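Local coordinates for 16S rRNA methylase (Escherichia coli, PDB 3MTE), which methylates N1 of adenine 1408 in the 16S rRNA of assembled 30S subunits, using S-adenosylmethionine, and so confers resistance to several aminoglycosides, at residues Asn99-Ile104 / Asp130-Glu135; Ser105-Trp110 / His137-Thr142; Pro120-Leu125 / Lys172-Asn177; Arg181-Lys186 / Ser216-Lys221. All coordinates share one frame; numbering follows the deposited sequence.

Interaction 1 (Asn99-Ile104 / Asp130-Glu135)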
# COMPACT_ATOMS: atom_id res chain seq x y z
N ASN A 99 3.64 -4.44 -14.01
CA ASN A 99 3.85 -3.28 -14.89
C ASN A 99 2.58 -2.44 -15.12
O ASN A 99 2.41 -1.85 -16.19
CB ASN A 99 4.41 -3.78 -16.23
CG ASN A 99 4.86 -2.65 -17.15
OD1 ASN A 99 5.55 -1.73 -16.72
ND2 ASN A 99 4.47 -2.73 -18.42
N ILE A 100 1.70 -2.39 -14.13
CA ILE A 100 0.41 -1.73 -14.31
C ILE A 100 0.28 -0.36 -13.62
O ILE A 100 -0.45 0.51 -14.10
CB ILE A 100 -0.76 -2.67 -13.87
CG1 ILE A 100 -2.10 -2.15 -14.36
CG2 ILE A 100 -0.79 -2.85 -12.37
CD1 ILE A 100 -3.27 -3.00 -13.88
N ALA A 101 0.99 -0.16 -12.52
CA ALA A 101 0.75 1.01 -11.66
C ALA A 101 1.54 2.26 -12.04
O ALA A 101 2.75 2.18 -12.26
CB ALA A 101 1.00 0.66 -10.18
N ASP A 102 0.86 3.40 -12.08
CA ASP A 102 1.53 4.70 -12.20
C ASP A 102 2.06 5.18 -10.85
O ASP A 102 2.95 6.03 -10.78
CB ASP A 102 0.60 5.75 -12.80
CG ASP A 102 0.13 5.38 -14.19
OD1 ASP A 102 0.84 5.68 -15.16
OD2 ASP A 102 -0.95 4.75 -14.31
N SER A 103 1.50 4.63 -9.78
CA SER A 103 1.95 4.98 -8.43
C SER A 103 1.59 3.84 -7.49
O SER A 103 0.67 3.07 -7.76
CB SER A 103 1.32 6.29 -7.97
OG SER A 103 -0.09 6.26 -8.07
N ILE A 104 2.31 3.73 -6.38
CA ILE A 104 2.10 2.62 -5.46
C ILE A 104 2.41 3.07 -4.05
O ILE A 104 3.37 3.81 -3.83
CB ILE A 104 2.94 1.39 -5.87
CG1 ILE A 104 2.87 0.29 -4.81
CG2 ILE A 104 4.39 1.80 -6.14
CD1 ILE A 104 3.21 -1.07 -5.37
N ASP A 130 7.87 -4.65 -9.32
CA ASP A 130 7.41 -5.23 -10.58
C ASP A 130 5.97 -4.85 -10.91
O ASP A 130 5.56 -4.93 -12.07
CB ASP A 130 7.53 -6.76 -10.55
CG ASP A 130 8.92 -7.24 -10.92
OD1 ASP A 130 9.71 -6.41 -11.42
OD2 ASP A 130 9.21 -8.43 -10.72
N LEU A 131 5.22 -4.43 -9.90
CA LEU A 131 3.82 -4.03 -10.11
C LEU A 131 3.73 -2.67 -10.80
O LEU A 131 2.67 -2.28 -11.30
CB LEU A 131 3.09 -3.90 -8.78
CG LEU A 131 3.03 -5.10 -7.83
CD1 LEU A 131 2.33 -4.68 -6.55
CD2 LEU A 131 2.32 -6.27 -8.49
N ALA A 132 4.83 -1.93 -10.77
CA ALA A 132 4.79 -0.55 -11.20
C ALA A 132 5.42 -0.34 -12.56
O ALA A 132 6.30 -1.09 -12.98
CB ALA A 132 5.47 0.35 -10.16
N LYS A 133 4.95 0.69 -13.25
CA LYS A 133 5.53 1.07 -14.52
C LYS A 133 6.81 1.84 -14.26
O LYS A 133 7.02 2.36 -13.16
CB LYS A 133 4.55 1.90 -15.34
CG LYS A 133 3.26 1.15 -15.67
CD LYS A 133 2.45 1.81 -16.76
CE LYS A 133 1.68 3.00 -16.24
NZ LYS A 133 0.99 3.74 -17.35
N LYS A 134 7.68 1.90 -15.26
CA LYS A 134 8.92 2.64 -15.16
C LYS A 134 8.66 4.04 -14.63
O LYS A 134 7.79 4.76 -15.13
CB LYS A 134 9.58 2.72 -16.54
CG LYS A 134 10.95 3.35 -16.55
CD LYS A 134 11.53 3.35 -17.97
CE LYS A 134 12.95 3.86 -17.99
NZ LYS A 134 13.58 3.66 -19.33
N GLU A 135 9.40 4.42 -13.59
CA GLU A 135 9.31 5.74 -12.97
C GLU A 135 8.00 6.04 -12.23
O GLU A 135 7.69 7.20 -11.96
CB GLU A 135 9.62 6.85 -13.98
CG GLU A 135 11.08 6.92 -14.40
CD GLU A 135 12.01 7.18 -13.22
OE1 GLU A 135 11.70 8.08 -12.39
OE2 GLU A 135 13.06 6.51 -13.12
O HOH W 1 6.94 0.46 -17.64
O HOH W 2 -2.18 3.60 -16.38
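Lys-133 lies across the backbone of Asn-99 to Ala-101 and reaches up to the Asp-102 carboxylate, and no other residue has more surface buried here. Its CG sits 3.2 Å from the carbonyl O of Asn-99, and its chain then bends at chi3 (-78°), which carries CE and NZ alongside the Asp-102 carboxylate. NZ meets OD1 of Asp-102 at 2.9 Å, a salt bridge whose hydrogen bond is weak. The other oxygen, OD2, takes a backbone N-H from Val-30, and a water links it weakly to the same lysine. Asn-99 crosses Lys-133 at about a right angle; a second water donates to its OD1 and accepts from Lys-134 N. The Asn-99 N-H is bonded to Asp-130 O at 2.8 Å.

Leu-131 contributes through both backbone and side chain. Its carbonyl O receives two N-H groups: Ala-101 N (3.0 Å) in the carbonyl plane, and Ile-100 N well above that plane. In one of two deposited conformers of Ile-104, its CD1 lies 3.9 Å from CD1 of Leu-131, while Ile-32 touches the leucine from strand 29-34. The return bond, Lys-133 N to Ala-101 O, is nearly straight at 178°. With Ala-101 and Ala-132 paired on one face, this is a short parallel beta bridge, set where strand 101-107 enters the central sheet of the Rossmann-like methyltransferase fold.

Interaction 2 (Ser105-Trp110 / His137-Thr142). With SAM (S-adenosylmethionine), chain C.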
# COMPACT_ATOMS: atom_id res chain seq x y z
N SER A 105 1.59 2.64 -3.09
CA SER A 105 1.79 3.02 -1.68
C SER A 105 1.77 1.79 -0.79
O SER A 105 1.06 0.80 -1.07
CB SER A 105 0.70 4.00 -1.25
OG SER A 105 -0.60 3.44 -1.48
N ILE A 106 2.56 1.85 0.28
CA ILE A 106 2.41 0.93 1.41
C ILE A 106 2.25 1.82 2.63
O ILE A 106 3.19 2.51 3.02
CB ILE A 106 3.63 0.01 1.58
CG1 ILE A 106 3.93 -0.76 0.28
CG2 ILE A 106 3.39 -0.98 2.73
CD1 ILE A 106 5.18 -1.64 0.35
N LEU A 107 1.05 1.84 3.20
CA LEU A 107 0.72 2.78 4.29
C LEU A 107 0.50 2.06 5.61
O LEU A 107 -0.38 1.21 5.73
CB LEU A 107 -0.56 3.55 3.95
CG LEU A 107 -0.58 4.27 2.59
CD1 LEU A 107 -1.98 4.83 2.33
CD2 LEU A 107 0.46 5.38 2.55
N PHE A 108 1.30 2.43 6.61
CA PHE A 108 1.21 1.87 7.94
C PHE A 108 1.25 0.34 7.95
O PHE A 108 0.44 -0.30 8.59
CB PHE A 108 -0.03 2.42 8.66
CG PHE A 108 -0.16 3.91 8.55
CD1 PHE A 108 0.64 4.75 9.32
CD2 PHE A 108 -1.05 4.48 7.64
CE1 PHE A 108 0.53 6.13 9.19
CE2 PHE A 108 -1.16 5.85 7.52
CZ PHE A 108 -0.36 6.68 8.30
N PRO A 109 2.22 -0.25 7.23
CA PRO A 109 2.28 -1.72 7.29
C PRO A 109 2.65 -2.18 8.69
O PRO A 109 3.27 -1.43 9.45
CB PRO A 109 3.42 -2.06 6.31
CG PRO A 109 4.30 -0.85 6.35
CD PRO A 109 3.36 0.32 6.49
N TRP A 110 2.28 -3.41 9.03
CA TRP A 110 2.73 -3.97 10.30
C TRP A 110 3.20 -5.40 10.11
O TRP A 110 3.14 -5.92 9.01
CB TRP A 110 1.63 -3.89 11.36
CG TRP A 110 0.37 -4.69 11.10
CD1 TRP A 110 0.21 -5.76 10.25
CD2 TRP A 110 -0.90 -4.48 11.72
NE1 TRP A 110 -1.10 -6.22 10.31
CE2 TRP A 110 -1.80 -5.44 11.20
CE3 TRP A 110 -1.38 -3.55 12.65
CZ2 TRP A 110 -3.13 -5.50 11.59
CZ3 TRP A 110 -2.71 -3.62 13.03
CH2 TRP A 110 -3.57 -4.59 12.51
N HIS A 137 5.56 6.62 -9.17
CA HIS A 137 5.78 7.17 -7.84
C HIS A 137 5.58 6.08 -6.77
O HIS A 137 4.76 5.18 -6.94
CB HIS A 137 4.82 8.33 -7.59
CG HIS A 137 5.07 9.04 -6.29
ND1 HIS A 137 4.34 8.79 -5.15
CD2 HIS A 137 5.98 9.99 -5.96
CE1 HIS A 137 4.79 9.55 -4.17
NE2 HIS A 137 5.79 10.29 -4.63
N PHE A 138 6.33 6.15 -5.68
CA PHE A 138 6.04 5.29 -4.53
C PHE A 138 6.12 6.07 -3.24
O PHE A 138 6.84 7.07 -3.16
CB PHE A 138 6.97 4.07 -4.47
CG PHE A 138 8.34 4.36 -3.90
CD1 PHE A 138 8.60 4.21 -2.54
CD2 PHE A 138 9.37 4.76 -4.73
CE1 PHE A 138 9.87 4.48 -2.01
CE2 PHE A 138 10.65 5.03 -4.21
CZ PHE A 138 10.89 4.89 -2.86
N GLU A 139 5.36 5.64 -2.25
CA GLU A 139 5.58 6.09 -0.87
C GLU A 139 5.35 4.96 0.10
O GLU A 139 4.40 4.17 -0.05
CB GLU A 139 4.69 7.28 -0.52
CG GLU A 139 3.20 6.95 -0.57
CD GLU A 139 2.33 8.05 0.01
OE1 GLU A 139 2.80 8.80 0.88
OE2 GLU A 139 1.16 8.17 -0.40
N PHE A 140 6.22 4.87 1.12
CA PHE A 140 6.05 3.92 2.20
C PHE A 140 5.93 4.76 3.47
O PHE A 140 6.81 5.60 3.74
CB PHE A 140 7.29 3.03 2.35
CG PHE A 140 7.68 2.26 1.09
CD1 PHE A 140 6.71 1.87 0.16
CD2 PHE A 140 9.00 1.89 0.88
CE1 PHE A 140 7.08 1.15 -0.98
CE2 PHE A 140 9.38 1.18 -0.26
CZ PHE A 140 8.42 0.79 -1.18
N VAL A 141 4.86 4.58 4.23
CA VAL A 141 4.71 5.33 5.48
C VAL A 141 4.72 4.35 6.64
O VAL A 141 3.88 3.46 6.69
CB VAL A 141 3.42 6.16 5.47
CG1 VAL A 141 3.25 6.90 6.79
CG2 VAL A 141 3.43 7.17 4.30
N THR A 142 5.69 4.49 7.55
CA THR A 142 5.89 3.46 8.57
C THR A 142 5.91 4.04 9.98
O THR A 142 6.24 5.20 10.18
CB THR A 142 7.23 2.73 8.36
OG1 THR A 142 8.28 3.69 8.34
CG2 THR A 142 7.22 1.96 7.02
N SAM C . -2.82 0.45 4.81
CA SAM C . -3.67 0.18 5.97
C SAM C . -4.17 1.48 6.59
OXT SAM C . -3.62 2.55 6.33
CB SAM C . -2.92 -0.62 7.03
CG SAM C . -3.85 -1.53 7.83
SD SAM C . -2.97 -2.66 8.93
CE SAM C . -1.91 -1.52 9.84
C5' SAM C . -1.74 -3.46 7.87
C4' SAM C . -2.37 -4.32 6.76
O4' SAM C . -1.31 -4.98 6.09
C3' SAM C . -3.32 -5.40 7.26
O3' SAM C . -4.54 -5.30 6.57
C2' SAM C . -2.70 -6.71 6.83
O2' SAM C . -3.65 -7.69 6.46
C1' SAM C . -1.78 -6.27 5.70
N9 SAM C . -0.65 -7.21 5.56
C8 SAM C . 0.06 -7.82 6.55
N7 SAM C . 0.99 -8.62 5.97
C5 SAM C . 0.87 -8.51 4.63
C6 SAM C . 1.54 -9.10 3.56
N6 SAM C . 2.53 -9.96 3.79
N1 SAM C . 1.17 -8.78 2.28
C2 SAM C . 0.14 -7.90 2.03
N3 SAM C . -0.53 -7.32 3.09
C4 SAM C . -0.16 -7.63 4.36
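In the Rossmann-like methyltransferase core, strands 105-107 and 137-142 run parallel, their axes 8° apart, and the first ends in the S-adenosylmethionine pocket. The register pairs Ser-105 with Glu-139, Ile-106 with Phe-140 and Leu-107 with Val-141. Three backbone bonds support it: Ile-106 N to Glu-139 O, Val-141 N to Ile-106 O, and Phe-108 N to Val-141 O (2.8 Å). The last is the most bent, at 140°, where the chain leaves the strand.

On one face Ile-106 and Phe-140 lie side by side; the isoleucine's CD1 reaches CE1 of Phe-140 at 3.6 Å, while CD1 of Phe-138 stands over the centre of one face of the Phe-140 ring. Leu-113 and Val-117 of helix 111-118 also touch Ile-106. On the other face CD2 of Leu-107 meets CG2 of Val-141 at 3.9 Å. The valine's two methyls are divided between neighbours: CG1, anti to the backbone N (chi1 178°), touches CE1 of the Phe-108 ring at 3.7 Å. Glu-139 packs its CG on CB of Ser-105, but its OE1 forms a salt bridge with Arg-214, and Ser-105 OG is held by Asp-33 and His-31.

At the C-terminal end of strand 105-107 the contact meets the cofactor, whose amino N donates to Leu-107 O at 2.7 Å; past it, the carboxylate OXT lies at the edge of the Phe-108 ring. Trp-110 turns one face to the sulfonium: SD sits 3.7 Å above the ring plane, over its centre, and the methyl carbon CE is 3.5 Å from CE3 of Trp-110.

Interaction 3 (Pro120-Leu125 / Lys172-Asn177)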
# COMPACT_ATOMS: atom_id res chain seq x y z
N PRO A 120 15.63 -3.79 4.09
CA PRO A 120 14.39 -4.29 3.47
C PRO A 120 14.60 -5.69 2.91
O PRO A 120 15.74 -6.12 2.71
CB PRO A 120 14.17 -3.31 2.32
CG PRO A 120 15.58 -2.84 1.93
CD PRO A 120 16.51 -3.15 3.09
N ASN A 121 13.50 -6.40 2.67
CA ASN A 121 13.58 -7.69 2.01
C ASN A 121 13.63 -7.45 0.50
O ASN A 121 12.63 -7.03 -0.10
CB ASN A 121 12.38 -8.56 2.38
CG ASN A 121 12.48 -9.95 1.81
OD1 ASN A 121 12.71 -10.13 0.62
ND2 ASN A 121 12.34 -10.96 2.67
N ARG A 122 14.79 -7.70 -0.10
CA ARG A 122 15.04 -7.38 -1.50
C ARG A 122 14.11 -8.14 -2.43
O ARG A 122 13.58 -7.58 -3.40
CB ARG A 122 16.50 -7.70 -1.85
CG ARG A 122 17.07 -6.90 -3.00
CD ARG A 122 18.52 -7.30 -3.30
NE ARG A 122 19.17 -7.90 -2.14
CZ ARG A 122 19.87 -7.22 -1.23
NH1 ARG A 122 20.00 -5.90 -1.35
NH2 ARG A 122 20.43 -7.85 -0.21
N ASP A 123 13.94 -9.43 -2.15
CA ASP A 123 13.15 -10.29 -3.02
C ASP A 123 11.70 -9.85 -3.04
O ASP A 123 11.07 -9.78 -4.10
CB ASP A 123 13.26 -11.75 -2.56
CG ASP A 123 14.67 -12.29 -2.68
OD1 ASP A 123 15.32 -12.04 -3.72
OD2 ASP A 123 15.13 -12.97 -1.73
N ILE A 124 11.16 -9.55 -1.87
CA ILE A 124 9.78 -9.09 -1.77
C ILE A 124 9.62 -7.72 -2.41
O ILE A 124 8.69 -7.51 -3.19
CB ILE A 124 9.29 -9.04 -0.30
CG1 ILE A 124 9.38 -10.41 0.35
CG2 ILE A 124 7.86 -8.54 -0.25
CD1 ILE A 124 8.53 -11.46 -0.33
N LEU A 125 10.49 -6.77 -2.07
CA LEU A 125 10.34 -5.43 -2.63
C LEU A 125 10.53 -5.41 -4.15
O LEU A 125 9.93 -4.60 -4.84
CB LEU A 125 11.26 -4.41 -1.94
CG LEU A 125 10.92 -4.07 -0.48
CD1 LEU A 125 11.71 -2.85 -0.06
CD2 LEU A 125 9.44 -3.84 -0.27
N LYS A 172 19.25 3.24 1.45
CA LYS A 172 19.07 3.77 0.10
C LYS A 172 19.59 2.81 -0.98
O LYS A 172 18.93 2.58 -2.00
CB LYS A 172 19.77 5.13 -0.04
CG LYS A 172 19.70 5.70 -1.46
CD LYS A 172 20.59 6.91 -1.62
CE LYS A 172 20.26 7.99 -0.61
NZ LYS A 172 21.26 9.09 -0.64
N ALA A 173 20.77 2.25 -0.75
CA ALA A 173 21.36 1.31 -1.70
C ALA A 173 20.54 0.02 -1.81
O ALA A 173 20.32 -0.50 -2.91
CB ALA A 173 22.80 0.99 -1.33
N GLU A 174 20.08 -0.49 -0.68
CA GLU A 174 19.26 -1.69 -0.67
C GLU A 174 17.92 -1.49 -1.37
O GLU A 174 17.46 -2.35 -2.11
CB GLU A 174 19.02 -2.16 0.77
CG GLU A 174 20.27 -2.57 1.50
CD GLU A 174 20.24 -4.01 1.94
OE1 GLU A 174 19.70 -4.85 1.19
OE2 GLU A 174 20.75 -4.31 3.05
N LEU A 175 17.28 -0.35 -1.13
CA LEU A 175 16.03 -0.09 -1.83
C LEU A 175 16.31 0.03 -3.32
O LEU A 175 15.55 -0.48 -4.14
CB LEU A 175 15.36 1.20 -1.35
CG LEU A 175 14.35 1.16 -0.22
CD1 LEU A 175 13.22 2.14 -0.51
CD2 LEU A 175 13.79 -0.23 0.05
N SER A 176 17.41 0.69 -3.67
CA SER A 176 17.80 0.85 -5.07
C SER A 176 17.98 -0.51 -5.75
O SER A 176 17.55 -0.70 -6.89
CB SER A 176 19.06 1.69 -5.20
OG SER A 176 19.43 1.84 -6.57
N ASN A 177 18.62 -1.45 -5.06
CA ASN A 177 18.78 -2.80 -5.58
C ASN A 177 17.43 -3.50 -5.77
O ASN A 177 17.32 -4.44 -6.56
CB ASN A 177 19.66 -3.64 -4.65
CG ASN A 177 21.12 -3.25 -4.73
OD1 ASN A 177 21.54 -2.56 -5.67
ND2 ASN A 177 21.91 -3.68 -3.75
O HOH W 3 18.37 -6.27 3.10
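Pro-120, Leu-125 and Leu-175 form the close-packed side of this contact, with Leu-175 reaching in from the helix of residues 172-177. Its CD2 is 3.3 Å from CD1 of Leu-125, tighter than usual van der Waals contact, and 3.7 Å from CG of Pro-120. Chi1 of Leu-175 (-91°) is displaced from a staggered value, as is chi2, consistent with a strained fit. Pro-120, which follows a cis peptide bond, also sets its CD 3.6 Å from CB of Glu-174, so its ring bears on two successive residues of the opposing helix.

Toward solvent the contact becomes polar and looser. In one of two deposited conformers, Arg-122 crosses Glu-174 at about a right angle, with guanidinium and carboxylate planes only 6° apart. There its NH1 meets OE1 of Glu-174 at 2.8 Å in a salt bridge, probably not a fixed one, whose hydrogen bond is weak (122° at the hydrogen); ND2 of Asn-177 stays 3.8 Å from NH1 of Arg-122. A water donates to the same OE1 and to Pro-120 O, bridging the two segments.

Asn-121 N-caps the helix that begins here, its OD1 accepting from Ile-124 N. On the sheet side, Phe-180 of strand 180-188 touches both Leu-125 and Leu-175, so the start of helix 122-129 and the last turns of helix 169-177 pack together on the sheet, with Tyr-116 of helix 111-118 beside Ile-124.

Interaction 4 (Arg181-Lys186 / Ser216-Lys221)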
# COMPACT_ATOMS: atom_id res chain seq x y z
N ARG A 181 14.06 4.17 -6.11
CA ARG A 181 14.94 5.31 -5.93
C ARG A 181 14.36 6.29 -4.92
O ARG A 181 13.38 6.96 -5.20
CB ARG A 181 15.16 6.03 -7.27
CG ARG A 181 16.24 7.11 -7.22
CD ARG A 181 16.23 8.00 -8.47
NE ARG A 181 15.16 9.00 -8.42
CZ ARG A 181 14.13 9.05 -9.25
NH1 ARG A 181 14.03 8.17 -10.24
NH2 ARG A 181 13.21 9.99 -9.12
N ILE A 182 14.97 6.37 -3.73
CA ILE A 182 14.48 7.28 -2.71
C ILE A 182 14.75 8.73 -3.11
O ILE A 182 15.89 9.10 -3.39
CB ILE A 182 15.15 7.01 -1.34
CG1 ILE A 182 14.77 5.62 -0.84
CG2 ILE A 182 14.76 8.09 -0.32
CD1 ILE A 182 15.43 5.25 0.48
N ASP A 183 13.69 9.54 -3.14
CA ASP A 183 13.81 10.97 -3.46
C ASP A 183 13.72 11.81 -2.21
O ASP A 183 14.31 12.89 -2.13
CB ASP A 183 12.67 11.41 -4.38
CG ASP A 183 12.86 10.99 -5.80
OD1 ASP A 183 13.99 10.58 -6.18
OD2 ASP A 183 11.88 11.08 -6.55
N ASP A 184 12.98 11.31 -1.23
CA ASP A 184 12.69 12.10 -0.03
C ASP A 184 12.47 11.19 1.18
O ASP A 184 11.92 10.10 1.04
CB ASP A 184 11.43 12.93 -0.29
CG ASP A 184 11.14 13.92 0.81
OD1 ASP A 184 10.04 13.84 1.40
OD2 ASP A 184 12.00 14.79 1.09
N VAL A 185 12.88 11.66 2.36
CA VAL A 185 12.55 11.00 3.62
C VAL A 185 12.11 12.05 4.61
O VAL A 185 12.83 13.02 4.87
CB VAL A 185 13.77 10.28 4.23
CG1 VAL A 185 13.40 9.67 5.59
CG2 VAL A 185 14.30 9.21 3.28
N LYS A 186 10.92 11.87 5.17
CA LYS A 186 10.34 12.85 6.09
C LYS A 186 9.92 12.17 7.37
O LYS A 186 9.40 11.05 7.35
CB LYS A 186 9.08 13.48 5.50
CG LYS A 186 9.26 14.35 4.27
CD LYS A 186 7.92 15.00 3.92
CE LYS A 186 7.83 15.37 2.44
NZ LYS A 186 8.89 16.31 2.04
N SER A 216 9.71 8.28 0.12
CA SER A 216 9.06 8.36 -1.18
C SER A 216 10.06 8.54 -2.31
O SER A 216 11.21 8.94 -2.09
CB SER A 216 8.03 9.50 -1.20
OG SER A 216 8.67 10.75 -1.06
N GLY A 217 9.64 8.25 -3.52
CA GLY A 217 10.50 8.47 -4.66
C GLY A 217 9.87 7.85 -5.88
O GLY A 217 8.64 7.83 -6.00
N HIS A 218 10.69 7.33 -6.77
CA HIS A 218 10.17 6.71 -7.98
C HIS A 218 10.75 5.33 -8.20
O HIS A 218 11.85 5.03 -7.74
CB HIS A 218 10.44 7.60 -9.20
CG HIS A 218 9.65 8.87 -9.17
ND1 HIS A 218 10.08 9.99 -8.48
CD2 HIS A 218 8.45 9.19 -9.70
CE1 HIS A 218 9.18 10.95 -8.61
NE2 HIS A 218 8.18 10.49 -9.34
N VAL A 219 10.01 4.49 -8.91
CA VAL A 219 10.44 3.13 -9.15
C VAL A 219 11.48 3.17 -10.27
O VAL A 219 11.22 3.69 -11.35
CB VAL A 219 9.24 2.22 -9.52
CG1 VAL A 219 9.73 0.85 -9.95
CG2 VAL A 219 8.27 2.10 -8.34
N SER A 220 12.66 2.65 -9.99
CA SER A 220 13.78 2.77 -10.92
C SER A 220 14.10 1.45 -11.60
O SER A 220 14.86 1.42 -12.57
CB SER A 220 15.02 3.28 -10.19
OG SER A 220 15.36 2.41 -9.12
N LYS A 221 13.54 0.37 -11.09
CA LYS A 221 13.88 -0.97 -11.55
C LYS A 221 13.76 -1.14 -13.07
O LYS A 221 14.43 -2.00 -13.65
CB LYS A 221 13.02 -2.02 -10.83
CG LYS A 221 13.46 -3.45 -11.10
CD LYS A 221 12.61 -4.46 -10.33
CE LYS A 221 13.03 -5.87 -10.70
NZ LYS A 221 12.08 -6.90 -10.20
O HOH W 4 8.83 11.52 1.97
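A classic beta bulge interrupts the antiparallel pairing of strands 181-186 and 216-219 at the edge of the mixed sheet, strand 180-188 being outermost in this chain. Arg-181 and His-218 form a hydrogen-bonded pair, joined by Arg-181 N to His-218 O and His-218 N to Arg-181 O; Asp-184 and Ser-216 form another. Between them the register slips by one residue. Ser-216 O marks the bulge by accepting from two successive amides, Asp-183 N in its carbonyl plane (2.8 Å) and Asp-184 N tilted 31° from it. Gly-217 lies close against the strand here, with its CA 3.3 Å from Arg-181 O.

The extra residue turns Asp-183 toward the opposite strand, where its carboxylate joins Arg-181 and His-218. In one of its two deposited conformers the arginine lies alongside the histidine, its guanidinium 21° from the ring plane and its face over His-218 N. Bent at its third torsion, this conformer brings NE of Arg-181 to OD1 of Asp-183 at 3.0 Å, on the syn lone pair, as part of a salt bridge; the bonds from NH2 are weak. NH1 of Arg-181 has a second acidic partner, Glu-135, and the His-218 ring meets His-137 edge-to-face.

At the other end, a water donates to Asp-184 OD1 and accepts from Ser-216 OG, while Lys-186 NZ forms a salt bridge to that same OD1. The histidine bond closes the cluster: ND1 of His-218 donates to OD2 of Asp-183 at 2.9 Å, within 8° of the ring plane.

In the fold
Along the chain, residues 99-110 supply the first segments of interactions 1 and 2. After helices 111-118 and 122-129, residues 130-135 return to close interaction 1, and 137-142 close interaction 2 on the same strand, 101-107. These two contacts cross and touch through Ile-104 N and His-137 O. Interaction 3 opens at 120-125, within both loops, and closes only at 172-177, so it crosses both. Interaction 4 follows in series, joining 181-186 to the C-terminal strand; that strand pairs with 136-142, and Lys-221 bridges back to Asp-130 of interaction 1. Leu-175 touches Phe-140 and Ile-182, tying helix 169-177 to the sheet.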